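Local coordinates for putative PAS/PAC sensor protein (Nakamurella multipartita DSM 44233, PDB 6HMJ), which senses blue light through a flavin mononucleotide-binding light-oxygen-voltage domain and probably couples it to RNA binding and the control of translation, at residues R57-A62 / V74-L79; A90-T95 / G108-L113. One frame throughout, in Å; residues are numbered along the deposited sequence.

Contact 1 (R57-A62 / V74-L79); sequences RLEWQA and VVVNHL
Two rings carry the aromatic part of this contact. Trp60 turns the edge of its five-membered ring toward the face of His78 in an offset edge-to-face pair, with planes at 88° and centroids 5.3 Å apart; Trp60 CD1 lies 3.9 Å from His78 CD2, which sits near the indole plane. His78 takes the crowded rotamer with CG between N and carbonyl carbon (chi1 64°); the two side chains lie side by side, pointing the same way.

Polar contacts fix the imidazole. His78 ND1 donates a nearly straight bond of 2.7 Å to Leu79 O, which sits in the ring plane, although the donor stands above the carbonyl plane. The other ring nitrogen, His78 NE2, is hydrogen-bonded to Thr92 OG1, as is Trp60 NE1. An alanine at His78 would remove the ring that meets the Trp60 edge and one partner of Thr92 OG1, and would probably loosen the helix against the strand.

In this PAS fold helix 54-70 leads into strand 74-82, an outer strand of the sheet within the chain, and segments 57-62 and 74-79 run nearly antiparallel.

Apolar contact centres on Val76 CG1, which is 4.0 Å from Trp60 CD1. The extended Glu59 chain slides past, with Glu59 CG 4.1 Å from Val76 CG1. A water donates to Glu59 OE2 and accepts a weak bond from Asn77 N.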
ATOM      1  N   ARG A  57     -39.571  18.628 -39.598  1.00 80.38           N
ATOM      2  CA  ARG A  57     -39.812  18.857 -41.019  1.00 78.71           C
ATOM      3  C   ARG A  57     -39.937  20.344 -41.330  1.00 82.13           C
ATOM      4  O   ARG A  57     -39.400  20.824 -42.336  1.00 81.73           O
ATOM      5  CB  ARG A  57     -41.071  18.109 -41.455  1.00 79.05           C
ATOM      6  CG  ARG A  57     -40.816  16.651 -41.806  1.00 74.93           C
ATOM      7  CD  ARG A  57     -42.078  15.818 -41.658  1.00 76.79           C
ATOM      8  NE  ARG A  57     -41.799  14.384 -41.654  1.00 74.92           N
ATOM      9  CZ  ARG A  57     -42.689  13.449 -41.331  1.00 76.48           C
ATOM     10  NH1 ARG A  57     -43.926  13.790 -40.991  1.00 79.51           N
ATOM     11  NH2 ARG A  57     -42.341  12.169 -41.347  1.00 74.32           N
ATOM     12  N   LEU A  58     -40.643  21.092 -40.477  1.00 85.18           N
ATOM     13  CA  LEU A  58     -40.853  22.514 -40.729  1.00 88.58           C
ATOM     14  C   LEU A  58     -39.542  23.290 -40.667  1.00 87.03           C
ATOM     15  O   LEU A  58     -39.273  24.132 -41.532  1.00 85.74           O
ATOM     16  CB  LEU A  58     -41.864  23.068 -39.727  1.00 93.70           C
ATOM     17  CG  LEU A  58     -43.305  22.577 -39.916  1.00 96.26           C
ATOM     18  CD1 LEU A  58     -44.214  23.121 -38.824  1.00 99.78           C
ATOM     19  CD2 LEU A  58     -43.843  22.968 -41.288  1.00 98.18           C
ATOM     20  N   GLU A  59     -38.711  23.024 -39.653  1.00 87.94           N
ATOM     21  CA  GLU A  59     -37.431  23.718 -39.552  1.00 86.42           C
ATOM     22  C   GLU A  59     -36.504  23.319 -40.691  1.00 81.84           C
ATOM     23  O   GLU A  59     -35.739  24.146 -41.202  1.00 80.08           O
ATOM     24  CB  GLU A  59     -36.767  23.414 -38.211  1.00 85.68           C
ATOM     25  CG  GLU A  59     -35.491  24.208 -37.961  1.00 87.07           C
ATOM     26  CD  GLU A  59     -34.732  23.724 -36.741  1.00 87.47           C
ATOM     27  OE1 GLU A  59     -35.336  23.017 -35.907  1.00 88.51           O
ATOM     28  OE2 GLU A  59     -33.528  24.038 -36.621  1.00 86.46           O
ATOM     29  N   TRP A  60     -36.556  22.049 -41.095  1.00 81.15           N
ATOM     30  CA  TRP A  60     -35.711  21.561 -42.179  1.00 80.81           C
ATOM     31  C   TRP A  60     -36.093  22.218 -43.501  1.00 82.90           C
ATOM     32  O   TRP A  60     -35.230  22.708 -44.239  1.00 82.75           O
ATOM     33  CB  TRP A  60     -35.830  20.038 -42.262  1.00 79.31           C
ATOM     34  CG  TRP A  60     -34.695  19.358 -42.958  1.00 77.16           C
ATOM     35  CD1 TRP A  60     -33.563  18.865 -42.380  1.00 74.68           C
ATOM     36  CD2 TRP A  60     -34.591  19.067 -44.357  1.00 77.38           C
ATOM     37  NE1 TRP A  60     -32.755  18.295 -43.332  1.00 72.78           N
ATOM     38  CE2 TRP A  60     -33.363  18.405 -44.554  1.00 74.75           C
ATOM     39  CE3 TRP A  60     -35.414  19.305 -45.463  1.00 79.82           C
ATOM     40  CZ2 TRP A  60     -32.936  17.982 -45.810  1.00 75.26           C
ATOM     41  CZ3 TRP A  60     -34.988  18.885 -46.709  1.00 80.21           C
ATOM     42  CH2 TRP A  60     -33.760  18.229 -46.872  1.00 78.08           C
ATOM     43  N   GLN A  61     -37.390  22.235 -43.813  1.00 85.99           N
ATOM     44  CA  GLN A  61     -37.867  22.911 -45.014  1.00 89.71           C
ATOM     45  C   GLN A  61     -37.427  24.370 -45.035  1.00 92.12           C
ATOM     46  O   GLN A  61     -36.926  24.865 -46.052  1.00 92.19           O
ATOM     47  CB  GLN A  61     -39.391  22.810 -45.082  1.00 93.15           C
ATOM     48  CG  GLN A  61     -39.903  21.569 -45.785  1.00 94.24           C
ATOM     49  CD  GLN A  61     -41.360  21.253 -45.460  1.00101.25           C
ATOM     50  OE1 GLN A  61     -41.823  20.139 -45.701  1.00102.13           O
ATOM     51  NE2 GLN A  61     -42.084  22.228 -44.913  1.00106.67           N
ATOM     52  N   ALA A  62     -37.600  25.075 -43.914  1.00 93.32           N
ATOM     53  CA  ALA A  62     -37.223  26.483 -43.858  1.00 97.55           C
ATOM     54  C   ALA A  62     -35.732  26.663 -44.108  1.00 97.24           C
ATOM     55  O   ALA A  62     -35.324  27.561 -44.853  1.00 98.74           O
ATOM     56  CB  ALA A  62     -37.616  27.080 -42.507  1.00100.42           C
ATOM     57  N   VAL A  74     -26.484  26.911 -43.717  1.00 93.40           N
ATOM     58  CA  VAL A  74     -27.518  26.619 -42.730  1.00 91.76           C
ATOM     59  C   VAL A  74     -27.261  25.241 -42.140  1.00 87.94           C
ATOM     60  O   VAL A  74     -26.839  24.320 -42.846  1.00 87.18           O
ATOM     61  CB  VAL A  74     -28.929  26.677 -43.356  1.00 92.92           C
ATOM     62  CG1 VAL A  74     -29.994  26.465 -42.291  1.00 93.25           C
ATOM     63  CG2 VAL A  74     -29.140  27.997 -44.086  1.00 97.46           C
ATOM     64  N   VAL A  75     -27.513  25.103 -40.839  1.00 84.08           N
ATOM     65  CA  VAL A  75     -27.431  23.821 -40.151  1.00 80.57           C
ATOM     66  C   VAL A  75     -28.737  23.590 -39.405  1.00 80.34           C
ATOM     67  O   VAL A  75     -29.255  24.499 -38.748  1.00 84.70           O
ATOM     68  CB  VAL A  75     -26.233  23.762 -39.181  1.00 81.07           C
ATOM     69  CG1 VAL A  75     -26.225  22.441 -38.427  1.00 80.04           C
ATOM     70  CG2 VAL A  75     -24.926  23.964 -39.936  1.00 81.15           C
ATOM     71  N   VAL A  76     -29.261  22.370 -39.500  1.00 77.30           N
ATOM     72  CA  VAL A  76     -30.527  22.000 -38.876  1.00 75.12           C
ATOM     73  C   VAL A  76     -30.316  20.706 -38.101  1.00 71.60           C
ATOM     74  O   VAL A  76     -29.925  19.688 -38.685  1.00 68.58           O
ATOM     75  CB  VAL A  76     -31.656  21.835 -39.907  1.00 74.69           C
ATOM     76  CG1 VAL A  76     -32.905  21.271 -39.244  1.00 75.54           C
ATOM     77  CG2 VAL A  76     -31.963  23.171 -40.571  1.00 76.77           C
ATOM     78  N   ASN A  77     -30.581  20.744 -36.798  1.00 71.43           N
ATOM     79  CA  ASN A  77     -30.549  19.550 -35.967  1.00 70.64           C
ATOM     80  C   ASN A  77     -31.896  18.844 -36.033  1.00 70.40           C
ATOM     81  O   ASN A  77     -32.948  19.486 -35.971  1.00 74.52           O
ATOM     82  CB  ASN A  77     -30.221  19.909 -34.517  1.00 74.87           C
ATOM     83  CG  ASN A  77     -28.855  20.553 -34.368  1.00 75.84           C
ATOM     84  OD1 ASN A  77     -27.986  20.404 -35.226  1.00 74.00           O
ATOM     85  ND2 ASN A  77     -28.660  21.274 -33.271  1.00 79.39           N
ATOM     86  N   HIS A  78     -31.861  17.521 -36.149  1.00 67.92           N
ATOM     87  CA  HIS A  78     -33.077  16.740 -36.330  1.00 67.17           C
ATOM     88  C   HIS A  78     -32.787  15.282 -35.995  1.00 66.13           C
ATOM     89  O   HIS A  78     -31.692  14.930 -35.547  1.00 68.07           O
ATOM     90  CB  HIS A  78     -33.603  16.872 -37.759  1.00 64.01           C
ATOM     91  CG  HIS A  78     -32.672  16.323 -38.795  1.00 61.46           C
ATOM     92  ND1 HIS A  78     -32.664  14.994 -39.156  1.00 58.17           N
ATOM     93  CD2 HIS A  78     -31.713  16.921 -39.539  1.00 58.64           C
ATOM     94  CE1 HIS A  78     -31.746  14.797 -40.084  1.00 57.28           C
ATOM     95  NE2 HIS A  78     -31.152  15.951 -40.333  1.00 56.32           N
ATOM     96  N   LEU A  79     -33.788  14.436 -36.216  1.00 64.46           N
ATOM     97  CA  LEU A  79     -33.682  12.999 -36.020  1.00 66.04           C
ATOM     98  C   LEU A  79     -33.780  12.271 -37.357  1.00 67.43           C
ATOM     99  O   LEU A  79     -34.115  12.855 -38.392  1.00 67.18           O
ATOM    100  CB  LEU A  79     -34.787  12.496 -35.081  1.00 67.34           C
ATOM    101  CG  LEU A  79     -34.904  13.121 -33.693  1.00 70.11           C
ATOM    102  CD1 LEU A  79     -36.050  12.471 -32.929  1.00 72.00           C
ATOM    103  CD2 LEU A  79     -33.605  12.984 -32.922  1.00 70.68           C
TER
HETATM  104  O   HOH W   1     -30.562  23.786 -35.278  1.00 55.18           O

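Contact 2 (A90-T95 / G108-L113); sequences AMTTLT and GVITDL
The flat groups here are peptide units, joined through N-H groups that lie in the carbonyl planes of their acceptors. One face of the paired strands bears Ala90, Thr92, Leu94, Ile110 and Asp112, the other Met91, Thr93, Val109 and Thr111. The strands form an antiparallel beta hairpin, the last two strands of the PAS sheet in chain order, both inside the sheet of five, with segment axes at 166°. Strand 74-82 flanks segment 90-95, and strand 11-18 flanks segment 108-113.

Two hydrogen-bonded pairs hold the backbone. Met91 N reaches Thr111 O at 3.0 Å, and Thr111 N returns a straighter bond of 2.8 Å to Met91 O. Next along, Thr93 N binds Val109 O at 2.9 Å, and Val109 N binds Thr93 O at 2.8 Å. CA-H...O contacts add to this: Val109 O also receives the CA-H of Thr92, and Thr93 O that of Gly108.

On the first face Thr92 and Ile110 lie side by side in a non-hydrogen-bonded pair, with Thr92 OG1 3.7 Å from Ile110 CG1. This hydroxyl is anti to the carbonyl carbon, and its hydrogen-bond partners include His78. Leu94 CD2 bends over Gly108, 3.9 Å from Gly108 CA, where no side chain intervenes. Beyond, Asp112 OD1 binds Ser114 N at the start of the following helix.

The other face meets the second subunit, where Thr93 packs on Thr93 of that chain. Here Met91, bent at chi2 and chi3, runs beside Thr111 and brings Met91 CE to 3.9 Å from Thr111 OG1. Just past the strand, at the N-cap position of the next helix, Leu113 reaches Ala90 and Met91, with Leu113 CD1 4.0 Å from Met91 CB.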
ATOM      1  N   ALA A  90     -29.246  13.316 -35.721  1.00 70.56           N
ATOM      2  CA  ALA A  90     -28.696  13.653 -37.022  1.00 70.78           C
ATOM      3  C   ALA A  90     -28.571  15.164 -37.153  1.00 71.38           C
ATOM      4  O   ALA A  90     -29.039  15.930 -36.308  1.00 72.91           O
ATOM      5  CB  ALA A  90     -29.560  13.084 -38.151  1.00 71.63           C
ATOM      6  N   MET A  91     -27.925  15.579 -38.241  1.00 71.22           N
ATOM      7  CA  MET A  91     -27.659  16.986 -38.505  1.00 73.11           C
ATOM      8  C   MET A  91     -27.490  17.152 -40.008  1.00 71.28           C
ATOM      9  O   MET A  91     -26.790  16.359 -40.645  1.00 69.52           O
ATOM     10  CB  MET A  91     -26.404  17.453 -37.756  1.00 75.69           C
ATOM     11  CG  MET A  91     -26.024  18.916 -37.972  1.00 78.83           C
ATOM     12  SD  MET A  91     -24.258  19.175 -38.271  1.00 81.26           S
ATOM     13  CE  MET A  91     -24.024  18.273 -39.802  1.00 81.03           C
ATOM     14  N   THR A  92     -28.146  18.164 -40.570  1.00 69.52           N
ATOM     15  CA  THR A  92     -28.026  18.483 -41.985  1.00 68.29           C
ATOM     16  C   THR A  92     -27.289  19.804 -42.136  1.00 66.93           C
ATOM     17  O   THR A  92     -27.604  20.778 -41.443  1.00 67.32           O
ATOM     18  CB  THR A  92     -29.399  18.578 -42.656  1.00 70.77           C
ATOM     19  OG1 THR A  92     -30.078  17.324 -42.539  1.00 71.06           O
ATOM     20  CG2 THR A  92     -29.257  18.934 -44.132  1.00 71.12           C
ATOM     21  N   THR A  93     -26.308  19.828 -43.030  1.00 66.81           N
ATOM     22  CA  THR A  93     -25.611  21.047 -43.407  1.00 68.72           C
ATOM     23  C   THR A  93     -25.967  21.388 -44.848  1.00 70.86           C
ATOM     24  O   THR A  93     -25.983  20.509 -45.718  1.00 70.43           O
ATOM     25  CB  THR A  93     -24.096  20.888 -43.259  1.00 68.09           C
ATOM     26  OG1 THR A  93     -23.781  20.532 -41.907  1.00 68.52           O
ATOM     27  CG2 THR A  93     -23.379  22.182 -43.615  1.00 69.65           C
ATOM     28  N   LEU A  94     -26.239  22.666 -45.099  1.00 72.68           N
ATOM     29  CA  LEU A  94     -26.673  23.130 -46.411  1.00 75.07           C
ATOM     30  C   LEU A  94     -25.766  24.268 -46.849  1.00 78.40           C
ATOM     31  O   LEU A  94     -25.638  25.270 -46.138  1.00 80.23           O
ATOM     32  CB  LEU A  94     -28.134  23.590 -46.375  1.00 77.23           C
ATOM     33  CG  LEU A  94     -29.158  22.572 -45.870  1.00 74.97           C
ATOM     34  CD1 LEU A  94     -30.433  23.279 -45.442  1.00 76.99           C
ATOM     35  CD2 LEU A  94     -29.463  21.524 -46.928  1.00 73.41           C
ATOM     36  N   THR A  95     -25.138  24.109 -48.010  1.00 80.37           N
ATOM     37  CA  THR A  95     -24.338  25.159 -48.623  1.00 85.05           C
ATOM     38  C   THR A  95     -24.805  25.370 -50.057  1.00 88.18           C
ATOM     39  O   THR A  95     -25.213  24.426 -50.741  1.00 87.12           O
ATOM     40  CB  THR A  95     -22.841  24.830 -48.593  1.00 84.78           C
ATOM     41  OG1 THR A  95     -22.618  23.534 -49.158  1.00 84.25           O
ATOM     42  CG2 THR A  95     -22.329  24.848 -47.162  1.00 83.39           C
ATOM     43  N   GLY A 108     -26.484  19.545 -49.819  1.00 69.64           N
ATOM     44  CA  GLY A 108     -26.855  19.122 -48.483  1.00 67.66           C
ATOM     45  C   GLY A 108     -25.999  17.952 -48.044  1.00 66.45           C
ATOM     46  O   GLY A 108     -25.593  17.121 -48.860  1.00 66.51           O
ATOM     47  N   VAL A 109     -25.712  17.900 -46.747  1.00 65.21           N
ATOM     48  CA  VAL A 109     -24.975  16.798 -46.145  1.00 63.87           C
ATOM     49  C   VAL A 109     -25.754  16.380 -44.908  1.00 63.73           C
ATOM     50  O   VAL A 109     -25.838  17.141 -43.936  1.00 64.92           O
ATOM     51  CB  VAL A 109     -23.535  17.186 -45.779  1.00 64.53           C
ATOM     52  CG1 VAL A 109     -22.825  16.020 -45.105  1.00 65.07           C
ATOM     53  CG2 VAL A 109     -22.773  17.641 -47.014  1.00 65.38           C
ATOM     54  N   ILE A 110     -26.319  15.177 -44.938  1.00 63.56           N
ATOM     55  CA  ILE A 110     -27.077  14.635 -43.818  1.00 64.91           C
ATOM     56  C   ILE A 110     -26.169  13.661 -43.084  1.00 67.67           C
ATOM     57  O   ILE A 110     -25.708  12.671 -43.667  1.00 69.13           O
ATOM     58  CB  ILE A 110     -28.366  13.948 -44.292  1.00 64.89           C
ATOM     59  CG1 ILE A 110     -29.174  14.912 -45.166  1.00 67.38           C
ATOM     60  CG2 ILE A 110     -29.185  13.480 -43.095  1.00 64.28           C
ATOM     61  CD1 ILE A 110     -30.463  14.334 -45.698  1.00 68.19           C
ATOM     62  N   THR A 111     -25.917  13.934 -41.806  1.00 67.77           N
ATOM     63  CA  THR A 111     -24.979  13.160 -41.007  1.00 67.22           C
ATOM     64  C   THR A 111     -25.727  12.456 -39.886  1.00 65.96           C
ATOM     65  O   THR A 111     -26.576  13.061 -39.224  1.00 65.37           O
ATOM     66  CB  THR A 111     -23.879  14.053 -40.424  1.00 69.25           C
ATOM     67  OG1 THR A 111     -23.315  14.863 -41.463  1.00 71.61           O
ATOM     68  CG2 THR A 111     -22.784  13.207 -39.797  1.00 68.25           C
ATOM     69  N   ASP A 112     -25.419  11.177 -39.690  1.00 65.25           N
ATOM     70  CA  ASP A 112     -25.985  10.393 -38.599  1.00 63.58           C
ATOM     71  C   ASP A 112     -25.033  10.492 -37.413  1.00 65.65           C
ATOM     72  O   ASP A 112     -23.916   9.971 -37.462  1.00 68.20           O
ATOM     73  CB  ASP A 112     -26.187   8.942 -39.028  1.00 61.65           C
ATOM     74  CG  ASP A 112     -26.736   8.070 -37.911  1.00 62.13           C
ATOM     75  OD1 ASP A 112     -26.974   8.587 -36.798  1.00 63.05           O
ATOM     76  OD2 ASP A 112     -26.927   6.858 -38.147  1.00 62.55           O
ATOM     77  N   LEU A 113     -25.475  11.157 -36.349  1.00 66.13           N
ATOM     78  CA  LEU A 113     -24.649  11.377 -35.171  1.00 68.90           C
ATOM     79  C   LEU A 113     -24.768  10.245 -34.158  1.00 73.40           C
ATOM     80  O   LEU A 113     -24.286  10.384 -33.031  1.00 75.04           O
ATOM     81  CB  LEU A 113     -25.029  12.704 -34.507  1.00 68.54           C
ATOM     82  CG  LEU A 113     -24.905  13.954 -35.381  1.00 65.35           C
ATOM     83  CD1 LEU A 113     -25.459  15.175 -34.659  1.00 66.55           C
ATOM     84  CD2 LEU A 113     -23.464  14.189 -35.793  1.00 64.25           C
TER

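Both contacts reach the same PAS sheet, their centres about 9 Å apart, and strands 74-82 and 85-97 are neighbours within it. Contact 2 is strand on strand: backbone bonds dominate, and nearly every touching residue is buried. Contact 1 is helix on strand: side-chain packing and a water do most of the joining, from a buried aromatic pair out to exposed Glu59. The two meet at the strand boundary, where Thr92 of contact 2 is the shared polar point for the rings of contact 1 and Val74 O pairs with Leu94 N at 2.9 Å. Both reach the second subunit, and both are remote from the flavin site.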